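PDB 2ABW: Pdx2 protein from Plasmodium falciparum, which hydrolyses glutamine to glutamate and ammonia, the ammonia being channelled to the active site of Pdx1 for the synthesis of pyridoxal 5'-phosphate. Local coordinates for residues 131-139 with 167-175; 141-151 with 200-208. All blocks are in the same frame, centred on the assembly; numbering follows the deposited sequence.

Contact 1 of 2, residues 131-139 with 167-175; sequences FICSLNIIS and KVLATFSHE. With PG4 (tetraethylene glycol), chain C.
The sulfur of Cys133 sits over the face of the Phe172 ring, with SG 3.7 Å from the ring centroid and 19° off the ring normal. Both side chains are turned inward by the same kind of first torsion, Cys133 SG (chi1 64°) and Phe172 CG each lying between backbone N and carbonyl carbon, which brings the thiol onto the ring. Beyond it Phe131 extends the aromatic cluster: its CE1 comes within 3.6 Å of CE2 of Phe172, the two planes inclined at an oblique 54°. On one face the Phe131 ring carries the imidazole of His174 in a face-to-face stack, the centroids 4.0 Å apart, with His174 CE1 displaced toward the rim of the phenyl ring.

Farther along, the strands draw together and aromatic packing gives way to backbone pairing. Asn136 and Thr171 form an antiparallel hydrogen-bonded pair in which Asn136 N reaches Thr171 O at 2.8 Å. Their side chains lie alongside each other, and the Asn136 amide gives a long bond from ND2 to OG1 of Thr171, 3.3 Å, close to the amide plane. A tetraethylene glycol, probably from the crystallisation liquor, follows this polar face, accepting from Asn136 ND2 at O2 and from Thr171 OG1 at O5, and is held also by Asn180. On the other face Ile137 and Ala170 form a non-hydrogen-bonded pair, and Phe205 of helix 204-219 packs on Ile137. Ile138 N then bonds to Leu169 O at 2.8 Å, while a water bridges the carbonyls of Ile138 and Val168. On its far side strand 167-174 has a classic beta bulge, Leu169 and Ala170 both facing Ala184. Strands 130-137 and 167-174 are thus antiparallel neighbours in the mixed central sheet of the class I glutamine amidotransferase fold.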
loop_
_atom_site.group_PDB
_atom_site.type_symbol
_atom_site.label_atom_id
_atom_site.label_comp_id
_atom_site.label_asym_id
_atom_site.label_seq_id
_atom_site.Cartn_x
_atom_site.Cartn_y
_atom_site.Cartn_z
ATOM N N PHE A 131 14.040 -6.434 -10.624
ATOM C CA PHE A 131 13.598 -7.395 -11.568
ATOM C C PHE A 131 12.099 -7.248 -11.800
ATOM O O PHE A 131 11.428 -6.655 -10.975
ATOM C CB PHE A 131 13.939 -8.819 -11.081
ATOM C CG PHE A 131 13.327 -9.180 -9.761
ATOM C CD1 PHE A 131 12.091 -9.739 -9.698
ATOM C CD2 PHE A 131 14.058 -9.033 -8.586
ATOM C CE1 PHE A 131 11.500 -10.069 -8.438
ATOM C CE2 PHE A 131 13.501 -9.350 -7.342
ATOM C CZ PHE A 131 12.236 -9.903 -7.276
ATOM N N ILE A 132 11.669 -7.734 -12.937
ATOM C CA ILE A 132 10.250 -7.898 -13.245
ATOM C C ILE A 132 9.885 -9.387 -13.061
ATOM O O ILE A 132 10.573 -10.291 -13.629
ATOM C CB ILE A 132 9.917 -7.440 -14.614
ATOM C CG1 ILE A 132 10.093 -5.900 -14.687
ATOM C CG2 ILE A 132 8.490 -7.827 -14.928
ATOM C CD1 ILE A 132 10.040 -5.315 -16.103
ATOM N N CYS A 133 8.881 -9.642 -12.233
ATOM C CA CYS A 133 8.383 -10.958 -12.012
ATOM C C CYS A 133 6.970 -11.125 -12.577
ATOM O O CYS A 133 6.213 -10.199 -12.744
ATOM C CB CYS A 133 8.455 -11.309 -10.527
ATOM S SG CYS A 133 7.462 -10.337 -9.527
ATOM N N SER A 134 6.647 -12.370 -12.919
ATOM C CA SER A 134 5.314 -12.775 -13.248
ATOM C C SER A 134 4.558 -13.054 -11.950
ATOM O O SER A 134 5.067 -13.772 -11.057
ATOM C CB SER A 134 5.343 -14.085 -14.042
ATOM O OG SER A 134 4.100 -14.262 -14.699
ATOM N N LEU A 135 3.302 -12.605 -11.840
ATOM C CA LEU A 135 2.515 -12.816 -10.604
ATOM C C LEU A 135 1.521 -13.935 -10.734
ATOM O O LEU A 135 0.875 -14.087 -11.816
ATOM C CB LEU A 135 1.745 -11.516 -10.324
ATOM C CG LEU A 135 2.582 -10.263 -9.988
ATOM C CD1 LEU A 135 1.582 -9.025 -9.826
ATOM C CD2 LEU A 135 3.440 -10.492 -8.719
ATOM N N ASN A 136 1.412 -14.733 -9.686
ATOM C CA ASN A 136 0.336 -15.704 -9.497
ATOM C C ASN A 136 -0.677 -15.000 -8.620
ATOM O O ASN A 136 -0.385 -14.770 -7.450
ATOM C CB ASN A 136 0.867 -16.934 -8.820
ATOM C CG ASN A 136 -0.187 -17.820 -8.390
ATOM O OD1 ASN A 136 -1.077 -18.109 -9.169
ATOM N ND2 ASN A 136 -0.046 -18.404 -7.219
ATOM N N ILE A 137 -1.809 -14.584 -9.193
ATOM C CA ILE A 137 -2.732 -13.798 -8.456
ATOM C C ILE A 137 -3.974 -14.606 -8.049
ATOM O O ILE A 137 -4.612 -15.239 -8.900
ATOM C CB ILE A 137 -3.160 -12.556 -9.226
ATOM C CG1 ILE A 137 -1.945 -11.676 -9.640
ATOM C CG2 ILE A 137 -4.156 -11.760 -8.378
ATOM C CD1 ILE A 137 -2.225 -10.394 -10.461
ATOM N N ILE A 138 -4.234 -14.657 -6.786
ATOM C CA ILE A 138 -5.295 -15.440 -6.214
ATOM C C ILE A 138 -6.478 -14.567 -6.000
ATOM O O ILE A 138 -6.669 -13.945 -4.960
ATOM C CB ILE A 138 -4.893 -16.091 -4.912
ATOM C CG1 ILE A 138 -3.642 -16.965 -5.129
ATOM C CG2 ILE A 138 -6.070 -16.956 -4.349
ATOM C CD1 ILE A 138 -2.370 -16.215 -4.876
ATOM N N SER A 139 -7.239 -14.424 -7.111
ATOM C CA SER A 139 -8.374 -13.451 -7.144
ATOM C C SER A 139 -9.302 -13.825 -8.262
ATOM O O SER A 139 -8.886 -14.454 -9.214
ATOM C CB SER A 139 -7.857 -12.030 -7.393
ATOM O OG SER A 139 -8.891 -11.038 -7.359
ATOM N N LYS A 167 -5.161 -12.466 3.598
ATOM C CA LYS A 167 -5.217 -13.181 2.347
ATOM C C LYS A 167 -3.986 -12.880 1.480
ATOM O O LYS A 167 -3.565 -11.732 1.312
ATOM C CB LYS A 167 -6.472 -12.778 1.633
ATOM C CG LYS A 167 -7.758 -12.977 2.518
ATOM C CD LYS A 167 -7.844 -14.275 3.367
ATOM C CE LYS A 167 -8.973 -14.175 4.462
ATOM N NZ LYS A 167 -9.263 -15.523 5.101
ATOM N N VAL A 168 -3.305 -13.905 1.041
ATOM C CA VAL A 168 -2.205 -13.770 0.136
ATOM C C VAL A 168 -2.831 -13.591 -1.230
ATOM O O VAL A 168 -3.541 -14.524 -1.784
ATOM C CB VAL A 168 -1.235 -14.986 0.163
ATOM C CG1 VAL A 168 -0.210 -14.884 -0.997
ATOM C CG2 VAL A 168 -0.592 -15.035 1.508
ATOM N N LEU A 169 -2.668 -12.409 -1.755
ATOM C CA LEU A 169 -3.300 -12.025 -2.994
ATOM C C LEU A 169 -2.442 -12.370 -4.209
ATOM O O LEU A 169 -2.919 -12.643 -5.305
ATOM C CB LEU A 169 -3.625 -10.492 -2.914
ATOM C CG LEU A 169 -4.241 -9.925 -4.135
ATOM C CD1 LEU A 169 -5.576 -10.616 -4.549
ATOM C CD2 LEU A 169 -4.395 -8.409 -3.970
ATOM N N ALA A 170 -1.105 -12.238 -4.097
ATOM C CA ALA A 170 -0.239 -12.547 -5.217
ATOM C C ALA A 170 1.111 -13.034 -4.726
ATOM O O ALA A 170 1.626 -12.532 -3.705
ATOM C CB ALA A 170 -0.014 -11.312 -6.077
ATOM N N THR A 171 1.676 -14.019 -5.428
ATOM C CA THR A 171 2.971 -14.594 -5.154
ATOM C C THR A 171 3.729 -14.679 -6.471
ATOM O O THR A 171 3.193 -14.468 -7.550
ATOM C CB THR A 171 2.875 -15.975 -4.563
ATOM O OG1 THR A 171 2.273 -16.876 -5.529
ATOM C CG2 THR A 171 2.073 -15.934 -3.303
ATOM N N PHE A 172 5.051 -14.874 -6.347
ATOM C CA PHE A 172 5.880 -15.099 -7.520
ATOM C C PHE A 172 7.017 -15.982 -7.218
ATOM O O PHE A 172 7.343 -16.189 -6.066
ATOM C CB PHE A 172 6.420 -13.791 -8.099
ATOM C CG PHE A 172 7.397 -13.033 -7.184
ATOM C CD1 PHE A 172 6.910 -12.070 -6.305
ATOM C CD2 PHE A 172 8.729 -13.169 -7.321
ATOM C CE1 PHE A 172 7.777 -11.382 -5.516
ATOM C CE2 PHE A 172 9.592 -12.457 -6.558
ATOM C CZ PHE A 172 9.118 -11.574 -5.677
ATOM N N SER A 173 7.619 -16.532 -8.254
ATOM C CA SER A 173 8.808 -17.327 -8.065
ATOM C C SER A 173 9.932 -16.640 -8.757
ATOM O O SER A 173 9.740 -16.073 -9.826
ATOM C CB SER A 173 8.577 -18.726 -8.659
ATOM O OG SER A 173 7.702 -19.391 -7.743
ATOM N N HIS A 174 11.110 -16.713 -8.162
ATOM C CA HIS A 174 12.271 -16.033 -8.732
ATOM C C HIS A 174 13.408 -16.969 -8.516
ATOM O O HIS A 174 13.553 -17.568 -7.442
ATOM C CB HIS A 174 12.504 -14.676 -8.039
ATOM C CG HIS A 174 13.571 -13.825 -8.674
ATOM N ND1 HIS A 174 13.484 -13.339 -9.962
ATOM C CD2 HIS A 174 14.716 -13.312 -8.158
ATOM C CE1 HIS A 174 14.557 -12.609 -10.229
ATOM N NE2 HIS A 174 15.322 -12.577 -9.149
ATOM N N GLU A 175 14.217 -17.110 -9.545
ATOM C CA GLU A 175 15.314 -18.064 -9.459
ATOM C C GLU A 175 16.311 -17.696 -8.371
ATOM O O GLU A 175 17.148 -18.506 -8.032
ATOM C CB GLU A 175 15.885 -18.356 -10.829
ATOM C CG GLU A 175 15.056 -19.468 -11.431
ATOM C CD GLU A 175 15.062 -19.499 -12.923
ATOM O OE1 GLU A 175 15.947 -18.845 -13.537
ATOM O OE2 GLU A 175 14.178 -20.209 -13.477
HETATM O O1 PG4 C . -0.385 -20.397 -4.113
HETATM C C1 PG4 C . -1.539 -21.212 -4.270
HETATM C C2 PG4 C . -2.384 -20.899 -5.490
HETATM O O2 PG4 C . -1.619 -20.894 -6.737
HETATM C C3 PG4 C . -1.698 -22.113 -7.501
HETATM C C4 PG4 C . -0.935 -21.921 -8.813
HETATM O O3 PG4 C . 0.484 -21.786 -8.568
HETATM C C5 PG4 C . 1.174 -21.380 -9.726
HETATM C C6 PG4 C . 2.641 -21.241 -9.412
HETATM O O4 PG4 C . 2.784 -20.037 -8.649
HETATM C C7 PG4 C . 4.143 -19.778 -8.332
HETATM C C8 PG4 C . 4.280 -18.538 -7.479
HETATM O O5 PG4 C . 3.758 -18.916 -6.219
HETATM O O HOH W 1 -6.666 -14.191 -2.139
#

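Contact 2 of 2, residues 141-151 with 200-208; sequences SSAFKKDLTAA and LPHTAFQQY
Gln207 OE1 is approached by two waters: one lies 3.2 Å from Gln207 OE1 and 2.8 Å from Ala143 O, and the other, more weakly placed, also reaches Ser142 O. The extended Gln207 side chain runs past Ala143, whose methyl faces the first turn of the helix. Ser141 OG accepts from Ala143 N at 3.0 Å, an ST turn within the type I beta turn from Ser141 to Phe144, and that turn delivers Phe144 to the helix. The Phe144 edge points at the face of Phe205, CE1 standing over the ring centre with the planes at 52°. Phe144 CE2 also lies over one face of the Tyr208 ring, toward its rim, 3.4 Å from Tyr208 CD1; Tyr208 CG, opposite the backbone N (chi1 -175°), sets that ring beside Phe144, and its hydroxyl is bonded to Glu186. This aromatic cluster joins the loop to the first turns of helix 204-219; the next residues lead into strand 149-153, outermost in the central sheet. Leu148 CD1 meets the Ala204 methyl, while CD2 rests squarely over the His202 imidazole, 3.6 Å from its centroid in a CH-pi contact. Leu200 CG meets the Ala151 methyl; the Ala151 backbone is hydrogen-bonded to that of His196, of the charge relay.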
loop_
_atom_site.group_PDB
_atom_site.type_symbol
_atom_site.label_atom_id
_atom_site.label_comp_id
_atom_site.label_asym_id
_atom_site.label_seq_id
_atom_site.Cartn_x
_atom_site.Cartn_y
_atom_site.Cartn_z
ATOM N N SER A 141 -11.055 -11.117 -9.389
ATOM C CA SER A 141 -11.357 -9.740 -9.863
ATOM C C SER A 141 -11.032 -9.601 -11.350
ATOM O O SER A 141 -10.007 -10.112 -11.836
ATOM C CB SER A 141 -10.514 -8.719 -9.133
ATOM O OG SER A 141 -10.611 -7.431 -9.770
ATOM N N SER A 142 -11.898 -8.901 -12.122
ATOM C CA SER A 142 -11.541 -8.595 -13.486
ATOM C C SER A 142 -10.393 -7.623 -13.697
ATOM O O SER A 142 -9.931 -7.474 -14.854
ATOM C CB SER A 142 -12.801 -8.043 -14.234
ATOM O OG SER A 142 -13.132 -6.827 -13.684
ATOM N N ALA A 143 -9.874 -7.080 -12.608
ATOM C CA ALA A 143 -8.658 -6.230 -12.686
ATOM C C ALA A 143 -7.497 -7.037 -13.052
ATOM O O ALA A 143 -6.543 -6.497 -13.556
ATOM C CB ALA A 143 -8.440 -5.581 -11.392
ATOM N N PHE A 144 -7.531 -8.371 -12.844
ATOM C CA PHE A 144 -6.334 -9.188 -12.966
ATOM C C PHE A 144 -6.447 -10.138 -14.124
ATOM O O PHE A 144 -6.998 -11.238 -14.018
ATOM C CB PHE A 144 -6.063 -9.931 -11.659
ATOM C CG PHE A 144 -5.904 -9.008 -10.432
ATOM C CD1 PHE A 144 -4.949 -8.004 -10.423
ATOM C CD2 PHE A 144 -6.653 -9.167 -9.315
ATOM C CE1 PHE A 144 -4.752 -7.188 -9.289
ATOM C CE2 PHE A 144 -6.444 -8.393 -8.225
ATOM C CZ PHE A 144 -5.487 -7.386 -8.189
ATOM N N LYS A 145 -5.956 -9.732 -15.243
ATOM C CA LYS A 145 -5.822 -10.628 -16.366
ATOM C C LYS A 145 -4.676 -11.593 -16.212
ATOM O O LYS A 145 -3.885 -11.506 -15.325
ATOM C CB LYS A 145 -5.498 -9.799 -17.632
ATOM C CG LYS A 145 -6.611 -8.834 -17.852
ATOM C CD LYS A 145 -6.298 -7.751 -18.831
ATOM C CE LYS A 145 -5.840 -8.234 -20.135
ATOM N NZ LYS A 145 -6.181 -7.304 -21.334
ATOM N N LYS A 146 -4.616 -12.567 -17.068
ATOM C CA LYS A 146 -3.551 -13.511 -16.941
ATOM C C LYS A 146 -2.171 -12.858 -17.214
ATOM O O LYS A 146 -2.041 -11.915 -17.955
ATOM C CB LYS A 146 -3.771 -14.648 -17.918
ATOM C CG LYS A 146 -3.706 -14.243 -19.307
ATOM C CD LYS A 146 -3.155 -15.346 -20.210
ATOM C CE LYS A 146 -2.813 -14.797 -21.577
ATOM N NZ LYS A 146 -1.447 -15.198 -22.017
ATOM N N ASP A 147 -1.147 -13.431 -16.604
ATOM C CA ASP A 147 0.231 -13.059 -16.877
ATOM C C ASP A 147 0.579 -11.621 -16.613
ATOM O O ASP A 147 1.423 -11.023 -17.291
ATOM C CB ASP A 147 0.732 -13.555 -18.203
ATOM C CG ASP A 147 0.754 -15.096 -18.241
ATOM O OD1 ASP A 147 1.332 -15.740 -17.328
ATOM O OD2 ASP A 147 0.114 -15.615 -19.177
ATOM N N LEU A 148 0.077 -11.128 -15.498
ATOM C CA LEU A 148 0.514 -9.796 -15.123
ATOM C C LEU A 148 1.851 -9.824 -14.462
ATOM O O LEU A 148 2.265 -10.860 -13.943
ATOM C CB LEU A 148 -0.481 -9.137 -14.152
ATOM C CG LEU A 148 -1.823 -8.715 -14.770
ATOM C CD1 LEU A 148 -2.852 -8.414 -13.700
ATOM C CD2 LEU A 148 -1.602 -7.472 -15.678
ATOM N N THR A 149 2.520 -8.679 -14.464
ATOM C CA THR A 149 3.873 -8.555 -13.985
ATOM C C THR A 149 3.951 -7.502 -12.876
ATOM O O THR A 149 3.040 -6.707 -12.674
ATOM C CB THR A 149 4.797 -8.118 -15.116
ATOM O OG1 THR A 149 4.159 -7.055 -15.841
ATOM C CG2 THR A 149 4.955 -9.328 -16.018
ATOM N N ALA A 150 5.056 -7.586 -12.141
ATOM C CA ALA A 150 5.372 -6.647 -11.101
ATOM C C ALA A 150 6.829 -6.277 -11.167
ATOM O O ALA A 150 7.704 -7.111 -11.404
ATOM C CB ALA A 150 5.143 -7.315 -9.739
ATOM N N ALA A 151 7.114 -5.002 -10.875
ATOM C CA ALA A 151 8.491 -4.523 -10.805
ATOM C C ALA A 151 8.958 -4.404 -9.363
ATOM O O ALA A 151 8.460 -3.564 -8.587
ATOM C CB ALA A 151 8.556 -3.164 -11.525
ATOM N N LEU A 200 5.234 -0.046 -14.026
ATOM C CA LEU A 200 4.861 -0.866 -15.200
ATOM C C LEU A 200 3.652 -0.258 -15.862
ATOM O O LEU A 200 2.852 0.434 -15.244
ATOM C CB LEU A 200 4.608 -2.314 -14.825
ATOM C CG LEU A 200 5.796 -3.023 -14.252
ATOM C CD1 LEU A 200 5.305 -4.479 -13.864
ATOM C CD2 LEU A 200 6.990 -3.119 -15.235
ATOM N N PRO A 201 3.525 -0.420 -17.173
ATOM C CA PRO A 201 2.431 0.314 -17.789
ATOM C C PRO A 201 1.049 -0.071 -17.307
ATOM O O PRO A 201 0.194 0.810 -17.214
ATOM C CB PRO A 201 2.638 0.065 -19.294
ATOM C CG PRO A 201 4.146 -0.162 -19.410
ATOM C CD PRO A 201 4.465 -0.988 -18.140
ATOM N N HIS A 202 0.839 -1.351 -16.970
ATOM C CA HIS A 202 -0.547 -1.789 -16.677
ATOM C C HIS A 202 -1.008 -1.195 -15.373
ATOM O O HIS A 202 -0.183 -0.765 -14.561
ATOM C CB HIS A 202 -0.730 -3.260 -16.646
ATOM C CG HIS A 202 -0.189 -3.942 -15.440
ATOM N ND1 HIS A 202 0.982 -4.696 -15.385
ATOM C CD2 HIS A 202 -0.767 -4.076 -14.215
ATOM C CE1 HIS A 202 1.126 -5.170 -14.134
ATOM N NE2 HIS A 202 0.071 -4.811 -13.428
ATOM N N THR A 203 -2.328 -1.190 -15.206
ATOM C CA THR A 203 -2.959 -0.481 -14.085
ATOM C C THR A 203 -3.781 -1.462 -13.203
ATOM O O THR A 203 -4.743 -1.040 -12.548
ATOM C CB THR A 203 -3.880 0.671 -14.549
ATOM O OG1 THR A 203 -4.804 0.173 -15.507
ATOM C CG2 THR A 203 -3.033 1.855 -15.185
ATOM N N ALA A 204 -3.443 -2.729 -13.194
ATOM C CA ALA A 204 -4.339 -3.772 -12.587
ATOM C C ALA A 204 -4.550 -3.474 -11.123
ATOM O O ALA A 204 -5.684 -3.564 -10.627
ATOM C CB ALA A 204 -3.698 -5.132 -12.734
ATOM N N PHE A 205 -3.485 -3.201 -10.351
ATOM C CA PHE A 205 -3.655 -3.010 -8.902
ATOM C C PHE A 205 -4.401 -1.707 -8.571
ATOM O O PHE A 205 -5.107 -1.589 -7.561
ATOM C CB PHE A 205 -2.341 -3.159 -8.162
ATOM C CG PHE A 205 -1.905 -4.644 -8.090
ATOM C CD1 PHE A 205 -1.230 -5.203 -9.143
ATOM C CD2 PHE A 205 -2.326 -5.448 -7.045
ATOM C CE1 PHE A 205 -0.902 -6.558 -9.118
ATOM C CE2 PHE A 205 -1.969 -6.816 -7.030
ATOM C CZ PHE A 205 -1.345 -7.345 -8.088
ATOM N N GLN A 206 -4.149 -0.691 -9.402
ATOM C CA GLN A 206 -4.901 0.537 -9.266
ATOM C C GLN A 206 -6.395 0.291 -9.463
ATOM O O GLN A 206 -7.266 0.781 -8.697
ATOM C CB GLN A 206 -4.425 1.618 -10.270
ATOM C CG GLN A 206 -3.044 2.161 -9.907
ATOM C CD GLN A 206 -1.878 1.329 -10.362
ATOM O OE1 GLN A 206 -2.083 0.378 -11.081
ATOM N NE2 GLN A 206 -0.657 1.745 -9.983
ATOM N N GLN A 207 -6.738 -0.456 -10.463
ATOM C CA GLN A 207 -8.129 -0.803 -10.737
ATOM C C GLN A 207 -8.720 -1.585 -9.592
ATOM O O GLN A 207 -9.852 -1.307 -9.160
ATOM C CB GLN A 207 -8.198 -1.565 -12.030
ATOM C CG GLN A 207 -9.687 -1.801 -12.369
ATOM C CD GLN A 207 -9.894 -2.592 -13.659
ATOM O OE1 GLN A 207 -8.929 -2.990 -14.352
ATOM N NE2 GLN A 207 -11.119 -2.833 -13.960
ATOM N N TYR A 208 -7.996 -2.558 -9.075
ATOM C CA TYR A 208 -8.457 -3.372 -7.943
ATOM C C TYR A 208 -8.691 -2.501 -6.719
ATOM O O TYR A 208 -9.706 -2.604 -6.013
ATOM C CB TYR A 208 -7.422 -4.401 -7.598
ATOM C CG TYR A 208 -7.845 -5.352 -6.549
ATOM C CD1 TYR A 208 -8.816 -6.323 -6.827
ATOM C CD2 TYR A 208 -7.321 -5.342 -5.313
ATOM C CE1 TYR A 208 -9.199 -7.228 -5.845
ATOM C CE2 TYR A 208 -7.661 -6.268 -4.366
ATOM C CZ TYR A 208 -8.600 -7.206 -4.626
ATOM O OH TYR A 208 -9.034 -8.181 -3.697
HETATM O O HOH W 2 -8.716 -5.593 -16.452
HETATM O O HOH W 3 -6.353 -4.504 -15.542
#

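Strand 130-137 joins the two contacts: it pairs with 167-174 in contact 1 and with the edge strand 149-153, which enters contact 2, through probable backbone bonds from Cys133 N to Ala150 O and from Leu135 N to Leu148 O. Both contacts are partly buried and lie on the same side of the chain's centre. Contact 1 is strand against strand, with backbone hydrogen bonds at one end and aromatic packing at the other. Contact 2 sets a loop and strand against a helix start, with no direct hydrogen bond between its segments, and relies on side-chain packing and water. Phe144 also touches Ser139, so the loop end of contact 1 meets contact 2, away from the aromatic cluster of contact 1.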